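Local coordinates for arabinan endo-1,5-alpha-l-arabinosidase A (Cellvibrio cellulosa, PDB 1GYH), which cleaves the alpha-1,5-linked arabinofuranosyl backbone of linear arabinan, releasing almost exclusively arabinotriose during plant cell wall breakdown, at residues 45-56 with 109-117. Numbering follows the deposited sequence. Where two conformers were deposited one is given.
Sequences AFATEPTWAKRV and WEDKGIVIE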
ATOM      1  N   ALA A  45      -5.727  -9.307 -12.465  1.00 12.01           N
ATOM      2  CA  ALA A  45      -4.430  -9.377 -13.113  1.00 12.68           C
ATOM      3  C   ALA A  45      -4.035 -10.802 -13.468  1.00 13.37           C
ATOM      4  O   ALA A  45      -3.637 -11.065 -14.611  1.00 12.67           O
ATOM      5  CB  ALA A  45      -3.368  -8.719 -12.248  1.00 14.21           C
ATOM      6  N   PHE A  46      -4.116 -11.704 -12.492  1.00 12.91           N
ATOM      7  CA  PHE A  46      -3.963 -13.169 -12.732  1.00 12.63           C
ATOM      8  C   PHE A  46      -5.326 -13.831 -12.857  1.00 12.82           C
ATOM      9  O   PHE A  46      -6.164 -13.731 -11.948  1.00 14.29           O
ATOM     10  CB  PHE A  46      -3.205 -13.839 -11.578  1.00 12.02           C
ATOM     11  CG  PHE A  46      -1.762 -13.392 -11.445  1.00 11.77           C
ATOM     12  CD1 PHE A  46      -1.446 -12.178 -10.810  1.00 10.88           C
ATOM     13  CD2 PHE A  46      -0.732 -14.157 -11.980  1.00 11.63           C
ATOM     14  CE1 PHE A  46      -0.117 -11.783 -10.647  1.00 10.37           C
ATOM     15  CE2 PHE A  46       0.603 -13.759 -11.860  1.00 11.51           C
ATOM     16  CZ  PHE A  46       0.903 -12.547 -11.202  1.00  9.47           C
ATOM     17  N   ALA A  47      -5.561 -14.471 -13.981  1.00 13.44           N
ATOM     18  CA  ALA A  47      -6.776 -15.253 -14.215  1.00 14.06           C
ATOM     19  C   ALA A  47      -6.914 -16.369 -13.163  1.00 14.98           C
ATOM     20  O   ALA A  47      -8.026 -16.688 -12.718  1.00 14.30           O
ATOM     21  CB  ALA A  47      -6.753 -15.833 -15.571  1.00 15.16           C
ATOM     22  N   THR A  48      -5.785 -16.935 -12.755  1.00 14.97           N
ATOM     23  CA  THR A  48      -5.782 -17.881 -11.645  1.00 15.84           C
ATOM     24  C   THR A  48      -4.851 -17.357 -10.532  1.00 14.79           C
ATOM     25  O   THR A  48      -5.285 -16.582  -9.684  1.00 14.21           O
ATOM     26  CB  THR A  48      -5.421 -19.321 -12.131  1.00 15.74           C
ATOM     27  OG1 THR A  48      -4.173 -19.334 -12.835  1.00 17.52           O
ATOM     28  CG2 THR A  48      -6.405 -19.829 -13.146  1.00 18.07           C
ATOM     29  N   GLU A  49      -3.570 -17.717 -10.600  1.00 14.34           N
ATOM     30  CA  GLU A  49      -2.594 -17.306  -9.601  1.00 15.09           C
ATOM     31  C   GLU A  49      -1.173 -17.401 -10.109  1.00 14.35           C
ATOM     32  O   GLU A  49      -0.896 -18.112 -11.104  1.00 13.95           O
ATOM     33  CB  GLU A  49      -2.732 -18.162  -8.328  1.00 16.66           C
ATOM     34  CG  GLU A  49      -2.495 -19.626  -8.491  1.00 17.23           C
ATOM     35  CD  GLU A  49      -2.947 -20.441  -7.278  1.00 21.73           C
ATOM     36  OE1 GLU A  49      -4.121 -20.283  -6.814  1.00 22.37           O
ATOM     37  OE2 GLU A  49      -2.129 -21.265  -6.797  1.00 21.68           O
ATOM     38  N   PRO A  50      -0.250 -16.711  -9.441  1.00 14.36           N
ATOM     39  CA  PRO A  50       1.149 -16.828  -9.822  1.00 14.50           C
ATOM     40  C   PRO A  50       1.599 -18.310  -9.725  1.00 14.85           C
ATOM     41  O   PRO A  50       1.192 -19.015  -8.801  1.00 14.41           O
ATOM     42  CB  PRO A  50       1.875 -15.937  -8.812  1.00 13.91           C
ATOM     43  CG  PRO A  50       0.838 -15.018  -8.260  1.00 14.20           C
ATOM     44  CD  PRO A  50      -0.428 -15.789  -8.300  1.00 14.52           C
ATOM     45  N   THR A  51       2.403 -18.764 -10.685  1.00 15.48           N
ATOM     46  CA  THR A  51       2.816 -20.159 -10.758  1.00 14.52           C
ATOM     47  C   THR A  51       3.591 -20.602  -9.532  1.00 14.20           C
ATOM     48  O   THR A  51       3.582 -21.789  -9.188  1.00 14.09           O
ATOM     49  CB  THR A  51       3.665 -20.445 -12.012  1.00 15.11           C
ATOM     50  OG1 THR A  51       4.834 -19.615 -11.998  1.00 15.74           O
ATOM     51  CG2 THR A  51       2.897 -20.127 -13.310  1.00 14.43           C
ATOM     52  N   TRP A  52       4.251 -19.652  -8.877  1.00 13.47           N
ATOM     53  CA  TRP A  52       5.120 -19.890  -7.746  1.00 13.44           C
ATOM     54  C   TRP A  52       4.444 -19.699  -6.371  1.00 13.14           C
ATOM     55  O   TRP A  52       5.080 -19.930  -5.325  1.00 13.50           O
ATOM     56  CB  TRP A  52       6.357 -18.952  -7.846  1.00 14.20           C
ATOM     57  CG  TRP A  52       6.016 -17.463  -7.978  1.00 14.46           C
ATOM     58  CD1 TRP A  52       5.891 -16.765  -9.147  1.00 14.40           C
ATOM     59  CD2 TRP A  52       5.719 -16.540  -6.925  1.00 14.47           C
ATOM     60  NE1 TRP A  52       5.534 -15.468  -8.878  1.00 14.94           N
ATOM     61  CE2 TRP A  52       5.430 -15.297  -7.523  1.00 13.51           C
ATOM     62  CE3 TRP A  52       5.660 -16.636  -5.527  1.00 15.15           C
ATOM     63  CZ2 TRP A  52       5.107 -14.157  -6.779  1.00 14.76           C
ATOM     64  CZ3 TRP A  52       5.339 -15.499  -4.780  1.00 15.89           C
ATOM     65  CH2 TRP A  52       5.077 -14.266  -5.416  1.00 14.68           C
ATOM     66  N   ALA A  53       3.194 -19.254  -6.346  1.00 12.21           N
ATOM     67  CA  ALA A  53       2.590 -18.795  -5.092  1.00 12.84           C
ATOM     68  C   ALA A  53       2.496 -19.908  -4.057  1.00 14.40           C
ATOM     69  O   ALA A  53       2.812 -19.684  -2.899  1.00 13.33           O
ATOM     70  CB  ALA A  53       1.234 -18.248  -5.324  1.00 12.75           C
ATOM     71  N   LYS A  54       2.057 -21.101  -4.499  1.00 15.46           N
ATOM     72  CA  LYS A  54       1.869 -22.229  -3.572  1.00 16.33           C
ATOM     73  C   LYS A  54       3.148 -22.714  -2.915  1.00 16.48           C
ATOM     74  O   LYS A  54       3.117 -23.208  -1.782  1.00 17.12           O
ATOM     75  CB  LYS A  54       1.129 -23.392  -4.242  1.00 16.56           C
ATOM     76  CG  LYS A  54      -0.358 -23.185  -4.284  1.00 17.98           C
ATOM     77  CD  LYS A  54      -1.083 -24.465  -4.686  1.00 21.63           C
ATOM     78  CE  LYS A  54      -2.575 -24.249  -4.796  1.00 23.43           C
ATOM     79  NZ  LYS A  54      -2.975 -23.803  -6.157  1.00 23.87           N
ATOM     80  N   ARG A  55       4.282 -22.543  -3.573  1.00 16.67           N
ATOM     81  CA  ARG A  55       5.520 -22.924  -2.934  1.00 17.45           C
ATOM     82  C   ARG A  55       5.938 -21.966  -1.826  1.00 16.80           C
ATOM     83  O   ARG A  55       6.473 -22.401  -0.822  1.00 17.57           O
ATOM     84  CB  ARG A  55       6.610 -23.229  -3.972  1.00 19.07           C
ATOM     85  CG  ARG A  55       7.654 -22.237  -4.077  0.50 19.15           C
ATOM     86  CD  ARG A  55       8.875 -22.448  -3.223  0.50 17.57           C
ATOM     87  NE  ARG A  55       9.678 -21.302  -3.574  0.50 16.17           N
ATOM     88  CZ  ARG A  55       9.853 -20.256  -2.827  0.50 12.20           C
ATOM     89  NH1 ARG A  55       9.396 -20.230  -1.585  0.50 12.56           N
ATOM     90  NH2 ARG A  55      10.556 -19.262  -3.310  0.50 12.90           N
ATOM     91  N   VAL A  56       5.646 -20.676  -1.960  1.00 15.14           N
ATOM     92  CA  VAL A  56       5.877 -19.747  -0.878  1.00 14.93           C
ATOM     93  C   VAL A  56       4.827 -19.974   0.248  1.00 14.39           C
ATOM     94  O   VAL A  56       5.172 -20.007   1.444  1.00 13.31           O
ATOM     95  CB  VAL A  56       5.834 -18.265  -1.396  1.00 14.31           C
ATOM     96  CG1 VAL A  56       5.783 -17.283  -0.229  1.00 15.38           C
ATOM     97  CG2 VAL A  56       7.048 -17.966  -2.314  1.00 15.00           C
ATOM     98  N   TRP A 109      -0.964  -8.983 -18.990  1.00 12.42           N
ATOM     99  CA  TRP A 109      -0.102  -9.054 -17.824  1.00 12.11           C
ATOM    100  C   TRP A 109       0.916 -10.197 -17.907  1.00 13.79           C
ATOM    101  O   TRP A 109       0.553 -11.362 -18.127  1.00 13.10           O
ATOM    102  CB  TRP A 109      -0.945  -9.194 -16.538  1.00 12.40           C
ATOM    103  CG  TRP A 109      -1.763  -7.998 -16.213  1.00 12.24           C
ATOM    104  CD1 TRP A 109      -3.100  -7.842 -16.425  1.00 14.80           C
ATOM    105  CD2 TRP A 109      -1.303  -6.771 -15.659  1.00 12.65           C
ATOM    106  NE1 TRP A 109      -3.498  -6.590 -16.028  1.00 12.42           N
ATOM    107  CE2 TRP A 109      -2.416  -5.916 -15.546  1.00 13.76           C
ATOM    108  CE3 TRP A 109      -0.053  -6.297 -15.241  1.00 14.41           C
ATOM    109  CZ2 TRP A 109      -2.320  -4.602 -15.058  1.00 13.80           C
ATOM    110  CZ3 TRP A 109       0.044  -4.960 -14.733  1.00 13.59           C
ATOM    111  CH2 TRP A 109      -1.092  -4.159 -14.634  1.00 15.14           C
ATOM    112  N   GLU A 110       2.197  -9.854 -17.723  1.00 14.38           N
ATOM    113  CA  GLU A 110       3.297 -10.794 -17.805  1.00 14.60           C
ATOM    114  C   GLU A 110       4.062 -10.817 -16.497  1.00 13.97           C
ATOM    115  O   GLU A 110       4.719  -9.850 -16.113  1.00 13.55           O
ATOM    116  CB  GLU A 110       4.216 -10.451 -18.993  1.00 15.33           C
ATOM    117  CG  GLU A 110       3.437 -10.277 -20.294  1.00 16.93           C
ATOM    118  CD  GLU A 110       4.292 -10.209 -21.542  1.00 18.16           C
ATOM    119  OE1 GLU A 110       5.541 -10.201 -21.448  1.00 20.74           O
ATOM    120  OE2 GLU A 110       3.695 -10.176 -22.628  1.00 17.75           O
ATOM    121  N   ASP A 111       4.002 -11.947 -15.801  1.00 13.02           N
ATOM    122  CA  ASP A 111       4.624 -12.050 -14.473  1.00 13.81           C
ATOM    123  C   ASP A 111       6.133 -12.145 -14.632  1.00 12.90           C
ATOM    124  O   ASP A 111       6.621 -12.856 -15.490  1.00 11.54           O
ATOM    125  CB  ASP A 111       4.115 -13.294 -13.728  1.00 14.43           C
ATOM    126  CG  ASP A 111       4.526 -13.321 -12.277  1.00 14.51           C
ATOM    127  OD1 ASP A 111       4.664 -12.236 -11.644  1.00 15.84           O
ATOM    128  OD2 ASP A 111       4.714 -14.391 -11.672  1.00 14.47           O
ATOM    129  N   LYS A 112       6.843 -11.440 -13.775  1.00 12.20           N
ATOM    130  CA  LYS A 112       8.285 -11.408 -13.752  1.00 12.90           C
ATOM    131  C   LYS A 112       8.853 -12.110 -12.502  1.00 13.45           C
ATOM    132  O   LYS A 112      10.076 -12.186 -12.322  1.00 12.49           O
ATOM    133  CB  LYS A 112       8.741  -9.932 -13.826  1.00 14.09           C
ATOM    134  CG  LYS A 112       8.157  -9.152 -15.044  1.00 12.93           C
ATOM    135  CD  LYS A 112       8.555  -9.754 -16.358  1.00 16.38           C
ATOM    136  CE  LYS A 112       7.954  -9.013 -17.538  1.00 17.18           C
ATOM    137  NZ  LYS A 112       8.434  -9.531 -18.834  1.00 18.94           N
ATOM    138  N   GLY A 113       7.962 -12.630 -11.634  1.00 13.72           N
ATOM    139  CA  GLY A 113       8.379 -13.418 -10.472  1.00 13.43           C
ATOM    140  C   GLY A 113       8.676 -12.628  -9.190  1.00 13.38           C
ATOM    141  O   GLY A 113       8.211 -11.490  -8.975  1.00 12.65           O
ATOM    142  N   ILE A 114       9.463 -13.253  -8.320  1.00 12.93           N
ATOM    143  CA  ILE A 114       9.679 -12.791  -6.987  1.00 13.02           C
ATOM    144  C   ILE A 114      10.750 -11.708  -6.919  1.00 12.08           C
ATOM    145  O   ILE A 114      11.894 -11.928  -7.312  1.00 11.99           O
ATOM    146  CB  ILE A 114      10.076 -13.974  -6.061  1.00 13.10           C
ATOM    147  CG1 ILE A 114       8.898 -14.986  -5.977  1.00 15.04           C
ATOM    148  CG2 ILE A 114      10.507 -13.451  -4.719  1.00 14.62           C
ATOM    149  CD1 ILE A 114       9.314 -16.296  -5.307  1.00 16.39           C
ATOM    150  N   VAL A 115      10.349 -10.558  -6.389  1.00 12.57           N
ATOM    151  CA  VAL A 115      11.249  -9.434  -6.122  1.00 12.10           C
ATOM    152  C   VAL A 115      11.998  -9.675  -4.816  1.00 12.79           C
ATOM    153  O   VAL A 115      13.209  -9.588  -4.753  1.00 13.17           O
ATOM    154  CB  VAL A 115      10.472  -8.103  -6.026  1.00 12.91           C
ATOM    155  CG1 VAL A 115      11.417  -6.931  -5.773  1.00 13.11           C
ATOM    156  CG2 VAL A 115       9.610  -7.832  -7.310  1.00 12.23           C
ATOM    157  N   ILE A 116      11.259  -9.991  -3.766  1.00 13.74           N
ATOM    158  CA  ILE A 116      11.833 -10.260  -2.465  1.00 14.28           C
ATOM    159  C   ILE A 116      10.910 -11.214  -1.694  1.00 13.66           C
ATOM    160  O   ILE A 116       9.691 -11.130  -1.818  1.00 13.30           O
ATOM    161  CB  ILE A 116      12.055  -8.915  -1.723  1.00 14.42           C
ATOM    162  CG1 ILE A 116      12.959  -9.100  -0.523  0.50 17.55           C
ATOM    163  CG2 ILE A 116      10.726  -8.208  -1.420  0.50 15.93           C
ATOM    164  CD1 ILE A 116      12.297  -8.784   0.737  0.50 19.71           C
ATOM    165  N   GLU A 117      11.528 -12.123  -0.946  1.00 13.46           N
ATOM    166  CA  GLU A 117      10.815 -13.135  -0.137  1.00 13.38           C
ATOM    167  C   GLU A 117      11.360 -13.159   1.309  1.00 12.16           C
ATOM    168  O   GLU A 117      12.557 -13.193   1.527  1.00 12.68           O
ATOM    169  CB  GLU A 117      10.963 -14.517  -0.806  1.00 14.01           C
ATOM    170  CG  GLU A 117      10.373 -15.683   0.031  1.00 13.94           C
ATOM    171  CD  GLU A 117      10.454 -17.048  -0.639  1.00 15.99           C
ATOM    172  OE1 GLU A 117      10.820 -17.135  -1.854  1.00 13.55           O
ATOM    173  OE2 GLU A 117      10.129 -18.050   0.065  1.00 15.32           O
TER
HETATM  174  O   HOH W   1       3.265 -16.604 -12.405  1.00 29.06           O
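W52 presents its indole to I114 and D111 where the linker leaving the first blade of this five-bladed beta-propeller, residues 45-56, lies against strand 110-118, an outermost strand of the next blade. I114 supplies the bump: its CG1 stands 3.5 Å from the centroid of the W52 six-membered ring and only 7° off the ring normal, a CH-pi contact over the middle of the face. P50 CB covers the opposite face, offset toward the rim, so the indole is a plate held between an isoleucine and a proline. W52 sits within a type I turn from P50 to A53, and its chi1 of 55° tucks CG between the backbone N and the carbonyl carbon and folds the ring toward the strand.

At the edge of that plate, NE1 donates to the syn lone pair of D111 OD2 (3.1 Å, bent at 144°); ring and carboxylate are nearly coplanar. A water donates to the same oxygen and accepts from T51 N, while OD1 is hydrogen-bonded to Y80 OH, which fixes both ends of the carboxylate. F46 sets its ring edge against this carboxylate, roughly perpendicular to it, with CZ 3.8 Å from D111 OD1 and P50 CG over one face of the ring.

At the W109 end of 109-117, A45 CB makes a CH-pi contact over the face of the W109 five-membered ring, 4.2 Å from its centroid. At the other end R55, in the conformer given of two deposited, pairs with E117 in a bidentate, end-on salt bridge, the two groups nearly coplanar: NH1 to OE2 at 2.8 Å and NH2 to OE1 at 2.6 Å. Between this pair and the W52 plate, V56 CG2 meets the tip of I114 at CD1, 4.1 Å away.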